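Local coordinates for carboxynorspermidine decarboxylase (Campylobacter jejuni subsp. jejuni 81116, PDB 3N29), which probably catalyses the pyridoxal-5'-phosphate-dependent decarboxylation of carboxynorspermidine to norspermidine, as a beta/alpha-barrel-fold basic amino acid decarboxylase, at residues Ile48-Glu51 / Asp52-Arg55; Leu373-Ile376 / His377-Val381; Leu298-Ser302 / Glu303-Pro307. One frame throughout, in Å; residues are numbered along the deposited sequence.

In the fold
From the N terminus, contact 1 comes first, where strand 46-50 of the mixed sheet turns directly into helix 51-68, which leads to the first strand of the eight-stranded parallel barrel. Contact 3 follows far along the chain, back in the mixed sheet, where strand 294-298 runs through a short loop into helix 302-305. Contact 2 is last, in the loop after strand 369-372 that carries Tyr-378 to the cofactor. Each is a local turn, so the three lie in series and none nests in or crosses another. In space contact 2 sits between the others: Ile-376 packs on the backbone of Ile-48 and Leu-49, and Gln-375 on Met-306. Contacts 2 and 3 also meet the second subunit.

Contact 1 (Ile48-Glu51 / Asp52-Arg55)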
loop_
_atom_site.group_PDB
_atom_site.type_symbol
_atom_site.label_atom_id
_atom_site.label_comp_id
_atom_site.label_asym_id
_atom_site.label_seq_id
_atom_site.Cartn_x
_atom_site.Cartn_y
_atom_site.Cartn_z
ATOM N N ILE A 48 3.241 -18.420 0.740
ATOM C CA ILE A 48 3.852 -19.642 1.230
ATOM C C ILE A 48 5.367 -19.604 1.082
ATOM O O ILE A 48 5.925 -19.569 -0.018
ATOM C CB ILE A 48 3.229 -20.871 0.561
ATOM C CG1 ILE A 48 1.711 -20.843 0.673
ATOM C CG2 ILE A 48 3.819 -22.173 1.239
ATOM C CD1 ILE A 48 1.038 -22.070 0.013
ATOM N N LEU A 49 6.027 -19.435 2.186
ATOM C CA LEU A 49 7.510 -19.447 2.203
ATOM C C LEU A 49 8.008 -20.869 2.281
ATOM O O LEU A 49 7.441 -21.668 3.041
ATOM C CB LEU A 49 8.001 -18.658 3.369
ATOM C CG LEU A 49 9.506 -18.699 3.721
ATOM C CD1 LEU A 49 10.239 -17.888 2.783
ATOM C CD2 LEU A 49 9.698 -18.035 5.036
ATOM N N GLU A 50 9.061 -21.170 1.528
ATOM C CA GLU A 50 9.593 -22.521 1.449
ATOM C C GLU A 50 10.890 -22.554 2.230
ATOM O O GLU A 50 11.826 -21.865 1.890
ATOM C CB GLU A 50 9.740 -22.967 0.017
ATOM C CG GLU A 50 8.407 -23.019 -0.725
ATOM C CD GLU A 50 8.563 -23.227 -2.223
ATOM O OE1 GLU A 50 9.238 -24.208 -2.637
ATOM O OE2 GLU A 50 8.027 -22.413 -2.994
ATOM N N GLU A 51 10.883 -23.299 3.333
ATOM C CA GLU A 51 12.049 -23.375 4.203
ATOM C C GLU A 51 13.311 -23.756 3.453
ATOM O O GLU A 51 14.364 -23.143 3.656
ATOM C CB GLU A 51 11.780 -24.280 5.425
ATOM C CG GLU A 51 12.986 -24.462 6.294
ATOM C CD GLU A 51 12.692 -25.277 7.560
ATOM O OE1 GLU A 51 11.538 -25.705 7.779
ATOM O OE2 GLU A 51 13.655 -25.472 8.316
ATOM N N ASP A 52 13.233 -24.788 2.613
ATOM C CA ASP A 52 14.384 -25.263 1.877
ATOM C C ASP A 52 15.046 -24.150 1.030
ATOM O O ASP A 52 16.267 -24.086 0.929
ATOM C CB ASP A 52 14.066 -26.471 0.962
ATOM C CG ASP A 52 13.821 -27.806 1.755
ATOM O OD1 ASP A 52 14.338 -27.959 2.891
ATOM O OD2 ASP A 52 13.047 -28.661 1.243
ATOM N N LYS A 53 14.234 -23.303 0.381
ATOM C CA LYS A 53 14.760 -22.205 -0.434
ATOM C C LYS A 53 15.349 -21.121 0.407
ATOM O O LYS A 53 16.418 -20.553 0.069
ATOM C CB LYS A 53 13.634 -21.603 -1.282
ATOM C CG LYS A 53 12.951 -22.661 -2.195
ATOM C CD LYS A 53 13.597 -22.791 -3.537
ATOM C CE LYS A 53 12.719 -23.700 -4.511
ATOM N NZ LYS A 53 11.309 -23.169 -4.661
ATOM N N LEU A 54 14.691 -20.796 1.523
ATOM C CA LEU A 54 15.210 -19.799 2.425
ATOM C C LEU A 54 16.581 -20.257 2.959
ATOM O O LEU A 54 17.567 -19.473 3.024
ATOM C CB LEU A 54 14.309 -19.603 3.620
ATOM C CG LEU A 54 14.714 -18.645 4.748
ATOM C CD1 LEU A 54 15.014 -17.234 4.142
ATOM C CD2 LEU A 54 13.762 -18.512 5.908
ATOM N N ARG A 55 16.615 -21.514 3.360
ATOM C CA ARG A 55 17.898 -22.035 3.904
ATOM C C ARG A 55 19.048 -22.012 2.901
ATOM O O ARG A 55 20.166 -21.737 3.325
ATOM C CB ARG A 55 17.727 -23.427 4.550
ATOM C CG ARG A 55 17.059 -23.426 5.883
ATOM C CD ARG A 55 16.941 -24.855 6.501
ATOM N NE ARG A 55 16.274 -24.855 7.772
ATOM C CZ ARG A 55 16.885 -24.541 8.909
ATOM N NH1 ARG A 55 18.177 -24.199 8.903
ATOM N NH2 ARG A 55 16.224 -24.591 10.035
#
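Glu-51 lies alongside Arg-55, one helical turn further on, with the two side chains pointing the same way. Its OE2 takes Arg-55 NE at 2.7 Å, on the anti lone pair and almost exactly in the guanidinium plane; a weaker bond from NH2 reaches the same oxygen. Both N-H groups fall on the one oxygen, and the two planes are turned 36° against each other, so the pair is neither two-pronged on the carboxylate nor flat. Glu-51 is extended, CG trans to its own nitrogen (chi1 176°), which carries the carboxylate out beside the arginine. Its other oxygen, OE1, accepts from the backbone of His-399, while Arg-55 NH1 goes on to Glu-90 and Tyr-91 of helix 85-91.

A second ion pair joins Glu-50 and Lys-53. Here OE1 receives NZ at 3.1 Å from well above the carboxylate plane, and the lysine bends at chi2 and chi4, which brings its amine there. On the inner side Leu-49 CD2 meets Leu-54 CD2 at 4.2 Å, the two leucines crossing at a slant; Leu-54 also packs on Ile-87 and Val-88.

The backbone marks the switch from strand to helix. Glu-50 is the N-cap of helix 51-68, and its O accepts Leu-54 N at 3.1 Å; Glu-51 O takes Arg-55 N at 2.8 Å. Both acidic residues sit at the helix N-terminus, which would be expected to be mildly favourable to them, and each charge is balanced by a basic residue of the first turn.

Contact 2 (Leu373-Ile376 / His377-Val381); sequences LDQI and HYTIV. With NSD (N-(3-aminopropyl)propane-1,3-diamine), chain D; PLP (pyridoxal-5'-phosphate), chain C; GOL (glycerol), chain E.
Thr-379 makes the one direct hydrogen bond between 373-376 and 377-381, its OG1 giving its proton to Gln-375 O at 2.6 Å. The hydroxyl comes in from above the carbonyl plane, 56° out of it, and can do so because chi1 (44°) sets OG1 between the backbone nitrogen and the carbonyl carbon. A water bridges the same turn: it donates to Ile-376 O at 2.7 Å and accepts from Thr-379 N and Val-381 N.

Both carboxylate oxygens of Asp-374 gather at CE1 of His-377, OD1 at 3.0 Å and near the ring plane, a close C-H contact rather than a hydrogen bond. Carboxylate and imidazole are inclined 51° to each other. The polar commitment of OD1 is elsewhere, to Gln-277 N. One face of the imidazole carries a glycerol, probably from the crystallisation liquor, with O3 over its centre.

This loop follows strand 369-372 of the mixed sheet and enters the active site at Tyr-378, part of both the cofactor and the norspermidine pockets. Tyr-378 OH donates to the pyridoxal-5'-phosphate oxygen O1P at 2.6 Å, with the phosphate oxygen at the edge of the ring. Norspermidine runs past the same ring, its C1 coming to 3.2 Å from Tyr-378 CZ. The main-chain O of Tyr-378 accepts from glycerol O2.

The apolar part of the turn is a pair of isoleucines. Ile-376 and Ile-380 run side by side in the same direction, CG2 to CD1 4.1 Å, and both lean on Tyr-47. Phe-386 of the second subunit packs against Tyr-378.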
loop_
_atom_site.group_PDB
_atom_site.type_symbol
_atom_site.label_atom_id
_atom_site.label_comp_id
_atom_site.label_asym_id
_atom_site.label_seq_id
_atom_site.Cartn_x
_atom_site.Cartn_y
_atom_site.Cartn_z
ATOM N N LEU A 373 4.783 -16.131 -8.645
ATOM C CA LEU A 373 6.158 -16.539 -8.256
ATOM C C LEU A 373 6.896 -15.403 -7.537
ATOM O O LEU A 373 6.794 -14.225 -7.952
ATOM C CB LEU A 373 6.953 -16.979 -9.512
ATOM C CG LEU A 373 6.386 -18.231 -10.196
ATOM C CD1 LEU A 373 7.265 -18.564 -11.472
ATOM C CD2 LEU A 373 6.373 -19.454 -9.256
ATOM N N ASP A 374 7.663 -15.753 -6.498
ATOM C CA ASP A 374 8.611 -14.830 -5.853
ATOM C C ASP A 374 7.933 -13.665 -5.227
ATOM O O ASP A 374 8.170 -12.487 -5.590
ATOM C CB ASP A 374 9.685 -14.363 -6.832
ATOM C CG ASP A 374 10.813 -13.616 -6.145
ATOM O OD1 ASP A 374 11.042 -13.879 -4.919
ATOM O OD2 ASP A 374 11.506 -12.812 -6.860
ATOM N N GLN A 375 7.073 -13.967 -4.274
ATOM C CA GLN A 375 6.243 -12.988 -3.635
ATOM C C GLN A 375 6.376 -12.894 -2.106
ATOM O O GLN A 375 5.413 -12.506 -1.431
ATOM C CB GLN A 375 4.784 -13.203 -4.039
ATOM C CG GLN A 375 4.493 -13.007 -5.556
ATOM C CD GLN A 375 4.742 -11.644 -6.035
ATOM O OE1 GLN A 375 5.167 -11.428 -7.186
ATOM N NE2 GLN A 375 4.613 -10.719 -5.165
ATOM N N ILE A 376 7.532 -13.192 -1.569
ATOM C CA ILE A 376 7.725 -13.074 -0.137
ATOM C C ILE A 376 8.430 -11.781 0.252
ATOM O O ILE A 376 8.214 -11.311 1.351
ATOM C CB ILE A 376 8.452 -14.318 0.527
ATOM C CG1 ILE A 376 7.794 -15.604 0.060
ATOM C CG2 ILE A 376 8.385 -14.178 2.050
ATOM C CD1 ILE A 376 6.318 -15.830 0.519
ATOM N N HIS A 377 9.259 -11.202 -0.628
ATOM C CA HIS A 377 10.035 -9.964 -0.273
ATOM C C HIS A 377 9.319 -8.753 -0.854
ATOM O O HIS A 377 8.711 -8.877 -1.919
ATOM C CB HIS A 377 11.470 -10.082 -0.788
ATOM C CG HIS A 377 11.597 -10.129 -2.289
ATOM N ND1 HIS A 377 11.610 -11.293 -3.016
ATOM C CD2 HIS A 377 11.765 -9.125 -3.191
ATOM C CE1 HIS A 377 11.774 -11.010 -4.302
ATOM N NE2 HIS A 377 11.822 -9.694 -4.431
ATOM N N TYR A 378 9.225 -7.654 -0.087
ATOM C CA TYR A 378 8.575 -6.379 -0.523
ATOM C C TYR A 378 7.139 -6.630 -0.942
ATOM O O TYR A 378 6.633 -6.049 -1.922
ATOM C CB TYR A 378 9.412 -5.690 -1.646
ATOM C CG TYR A 378 10.736 -5.187 -1.100
ATOM C CD1 TYR A 378 10.808 -3.957 -0.424
ATOM C CD2 TYR A 378 11.896 -5.918 -1.219
ATOM C CE1 TYR A 378 11.931 -3.476 0.064
ATOM C CE2 TYR A 378 13.090 -5.463 -0.672
ATOM C CZ TYR A 378 13.095 -4.231 -0.021
ATOM O OH TYR A 378 14.239 -3.750 0.474
ATOM N N THR A 379 6.474 -7.539 -0.211
ATOM C CA THR A 379 5.073 -7.817 -0.467
ATOM C C THR A 379 4.297 -7.692 0.846
ATOM O O THR A 379 3.623 -6.695 1.135
ATOM C CB THR A 379 4.843 -9.259 -1.034
ATOM O OG1 THR A 379 5.658 -10.221 -0.277
ATOM C CG2 THR A 379 5.193 -9.279 -2.537
ATOM N N ILE A 380 4.403 -8.747 1.633
ATOM C CA ILE A 380 3.756 -8.841 2.954
ATOM C C ILE A 380 3.984 -7.582 3.777
ATOM O O ILE A 380 3.031 -7.008 4.336
ATOM C CB ILE A 380 4.251 -10.076 3.722
ATOM C CG1 ILE A 380 3.954 -11.359 2.920
ATOM C CG2 ILE A 380 3.596 -10.164 5.105
ATOM C CD1 ILE A 380 4.855 -12.538 3.331
ATOM N N VAL A 381 5.241 -7.141 3.824
ATOM C CA VAL A 381 5.636 -5.965 4.616
ATOM C C VAL A 381 4.931 -4.687 4.198
ATOM O O VAL A 381 4.995 -3.705 4.954
ATOM C CB VAL A 381 7.178 -5.724 4.527
ATOM C CG1 VAL A 381 7.945 -6.939 5.206
ATOM C CG2 VAL A 381 7.663 -5.513 3.058
HETATM C C1 NSD D . 14.715 -3.257 -2.611
HETATM N N1 NSD D . 15.484 -4.192 -3.380
HETATM C C2 NSD D . 14.831 -1.856 -3.109
HETATM N N2 NSD D . 13.286 -0.555 -1.831
HETATM C C3 NSD D . 14.498 -0.837 -2.078
HETATM N N3 NSD D . 9.226 -2.139 -2.288
HETATM C C4 NSD D . 12.266 -1.049 -2.396
HETATM C C5 NSD D . 10.942 -0.549 -1.889
HETATM C C6 NSD D . 9.812 -0.945 -2.805
HETATM N N1 PLP C . 19.928 -1.003 4.404
HETATM C C2 PLP C . 19.232 0.161 4.235
HETATM C C2A PLP C . 19.660 1.408 4.967
HETATM C C3 PLP C . 18.076 0.142 3.394
HETATM O O3 PLP C . 17.338 1.313 3.216
HETATM C C4 PLP C . 17.676 -1.043 2.747
HETATM C C4A PLP C . 16.417 -1.048 1.891
HETATM C C5 PLP C . 18.445 -2.208 2.898
HETATM C C6 PLP C . 19.573 -2.146 3.744
HETATM C C5A PLP C . 18.074 -3.505 2.219
HETATM O O4P PLP C . 17.935 -3.344 0.829
HETATM P P PLP C . 17.644 -4.560 -0.131
HETATM O O1P PLP C . 16.400 -5.244 0.405
HETATM O O2P PLP C . 18.854 -5.522 -0.052
HETATM O O3P PLP C . 17.550 -4.050 -1.497
HETATM C C1 GOL E . 9.275 -6.717 -5.529
HETATM O O1 GOL E . 9.149 -5.382 -5.137
HETATM C C2 GOL E . 8.585 -7.547 -4.485
HETATM O O2 GOL E . 7.402 -6.661 -4.305
HETATM C C3 GOL E . 7.886 -8.788 -4.956
HETATM O O3 GOL E . 8.610 -9.886 -4.567
HETATM O O HOH W 1 7.587 -8.927 2.368
#

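Contact 3 (Leu298-Ser302 / Glu303-Pro307)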
loop_
_atom_site.group_PDB
_atom_site.type_symbol
_atom_site.label_atom_id
_atom_site.label_comp_id
_atom_site.label_asym_id
_atom_site.label_seq_id
_atom_site.Cartn_x
_atom_site.Cartn_y
_atom_site.Cartn_z
ATOM N N LEU A 298 -9.527 -13.598 -9.629
ATOM C CA LEU A 298 -8.913 -14.348 -8.559
ATOM C C LEU A 298 -9.317 -13.818 -7.194
ATOM O O LEU A 298 -9.794 -12.659 -7.071
ATOM C CB LEU A 298 -7.418 -14.317 -8.668
ATOM C CG LEU A 298 -6.890 -14.585 -10.053
ATOM C CD1 LEU A 298 -5.377 -14.530 -10.025
ATOM C CD2 LEU A 298 -7.496 -15.880 -10.671
ATOM N N ASP A 299 -8.953 -14.567 -6.128
ATOM C CA ASP A 299 -9.191 -14.080 -4.745
ATOM C C ASP A 299 -8.014 -13.345 -4.127
ATOM O O ASP A 299 -7.738 -13.359 -2.896
ATOM C CB ASP A 299 -9.732 -15.226 -3.844
ATOM C CG ASP A 299 -8.757 -16.410 -3.683
ATOM O OD1 ASP A 299 -7.676 -16.365 -4.241
ATOM O OD2 ASP A 299 -9.128 -17.396 -2.973
ATOM N N THR A 300 -7.270 -12.647 -4.968
ATOM C CA THR A 300 -6.156 -11.881 -4.522
ATOM C C THR A 300 -6.191 -10.590 -5.344
ATOM O O THR A 300 -7.025 -10.435 -6.238
ATOM C CB THR A 300 -4.796 -12.613 -4.646
ATOM O OG1 THR A 300 -3.825 -11.924 -3.881
ATOM C CG2 THR A 300 -4.230 -12.691 -6.116
ATOM N N SER A 301 -5.402 -9.644 -4.920
ATOM C CA SER A 301 -5.421 -8.288 -5.540
ATOM C C SER A 301 -4.013 -7.806 -5.766
ATOM O O SER A 301 -3.129 -7.887 -4.882
ATOM C CB SER A 301 -6.206 -7.315 -4.683
ATOM O OG SER A 301 -5.743 -5.992 -4.827
ATOM N N SER A 302 -3.762 -7.286 -6.977
ATOM C CA SER A 302 -2.451 -6.704 -7.257
ATOM C C SER A 302 -2.242 -5.525 -6.347
ATOM O O SER A 302 -1.193 -5.468 -5.686
ATOM C CB SER A 302 -2.355 -6.325 -8.763
ATOM O OG SER A 302 -3.425 -5.430 -9.041
ATOM N N GLU A 303 -3.235 -4.656 -6.227
ATOM C CA GLU A 303 -3.114 -3.406 -5.449
ATOM C C GLU A 303 -2.853 -3.640 -3.935
ATOM O O GLU A 303 -2.004 -2.987 -3.329
ATOM C CB GLU A 303 -4.393 -2.620 -5.576
ATOM C CG GLU A 303 -4.413 -1.344 -4.689
ATOM C CD GLU A 303 -4.115 -0.065 -5.493
ATOM O OE1 GLU A 303 -4.159 -0.140 -6.766
ATOM O OE2 GLU A 303 -3.862 0.981 -4.834
ATOM N N ALA A 304 -3.548 -4.629 -3.357
ATOM C CA ALA A 304 -3.502 -4.837 -1.908
ATOM C C ALA A 304 -2.447 -5.848 -1.512
ATOM O O ALA A 304 -1.888 -5.741 -0.383
ATOM C CB ALA A 304 -4.897 -5.269 -1.435
ATOM N N HIS A 305 -2.165 -6.832 -2.393
ATOM C CA HIS A 305 -1.331 -8.016 -2.035
ATOM C C HIS A 305 0.007 -8.121 -2.767
ATOM O O HIS A 305 0.916 -8.789 -2.285
ATOM C CB HIS A 305 -2.153 -9.322 -2.235
ATOM C CG HIS A 305 -3.445 -9.375 -1.463
ATOM N ND1 HIS A 305 -4.474 -10.200 -1.811
ATOM C CD2 HIS A 305 -3.898 -8.646 -0.418
ATOM C CE1 HIS A 305 -5.510 -10.011 -1.000
ATOM N NE2 HIS A 305 -5.176 -9.075 -0.131
ATOM N N MET A 306 0.157 -7.435 -3.938
ATOM C CA MET A 306 1.424 -7.368 -4.627
ATOM C C MET A 306 1.627 -5.898 -5.010
ATOM O O MET A 306 1.755 -5.598 -6.198
ATOM C CB MET A 306 1.479 -8.297 -5.889
ATOM C CG MET A 306 1.352 -9.885 -5.606
ATOM S SD MET A 306 1.252 -10.901 -7.118
ATOM C CE MET A 306 -0.486 -10.849 -7.487
ATOM N N PRO A 307 1.581 -4.989 -4.069
ATOM C CA PRO A 307 1.586 -3.558 -4.347
ATOM C C PRO A 307 2.712 -3.084 -5.263
ATOM O O PRO A 307 2.483 -2.227 -6.039
ATOM C CB PRO A 307 1.707 -2.936 -2.975
ATOM C CG PRO A 307 1.954 -3.992 -2.075
ATOM C CD PRO A 307 1.684 -5.262 -2.642
#
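Thr-300 OG1 and His-305 ND1 are hydrogen-bonded at 2.8 Å, and either may be the donor. The side chains slide past one another in opposite directions, with the threonine hydroxyl at the edge of the imidazole. With chi1 at -165°, Thr-300 swings OG1 trans to its backbone nitrogen and into line with that edge. Ser-301 CB lies over one face of the same ring.

The other hydrogen bonds build a single-turn helix. Ser-301 is the N-cap that opens helix 302-305, OG accepting from Ala-304 N at 3.0 Å with an angle of 159° at the hydrogen. That hydroxyl is also bonded to Asp-353 OD2, while Ser-302 OG is bonded to OD1, so the one carboxylate steadies both serines. His-305 N donates to Ser-301 O at 2.9 Å, and Met-306 N closes the turn on Ser-302 O at 3.0 Å.

In the fold this is the exit from strand 294-298 of the mixed sheet, leading toward helix 307-311, which carries Asp-308 of the norspermidine pocket. Met-306 has already left helical geometry, and its O accepts the hydroxyl OG1 of Thr-309.

Apolar contacts pin the turn to the sheet. Thr-300 and Met-306 both rest on Leu-281, Met-355 and Phe-372, which come from strands 279-290, 354-360 and 369-372 of the mixed sheet. Charged ends face the dimer partner: Glu-303 OE2 forms a salt bridge with Lys-382 of the second subunit, and Asp-299 OD2, besides bonding Thr-44, another with Lys-122 of that subunit.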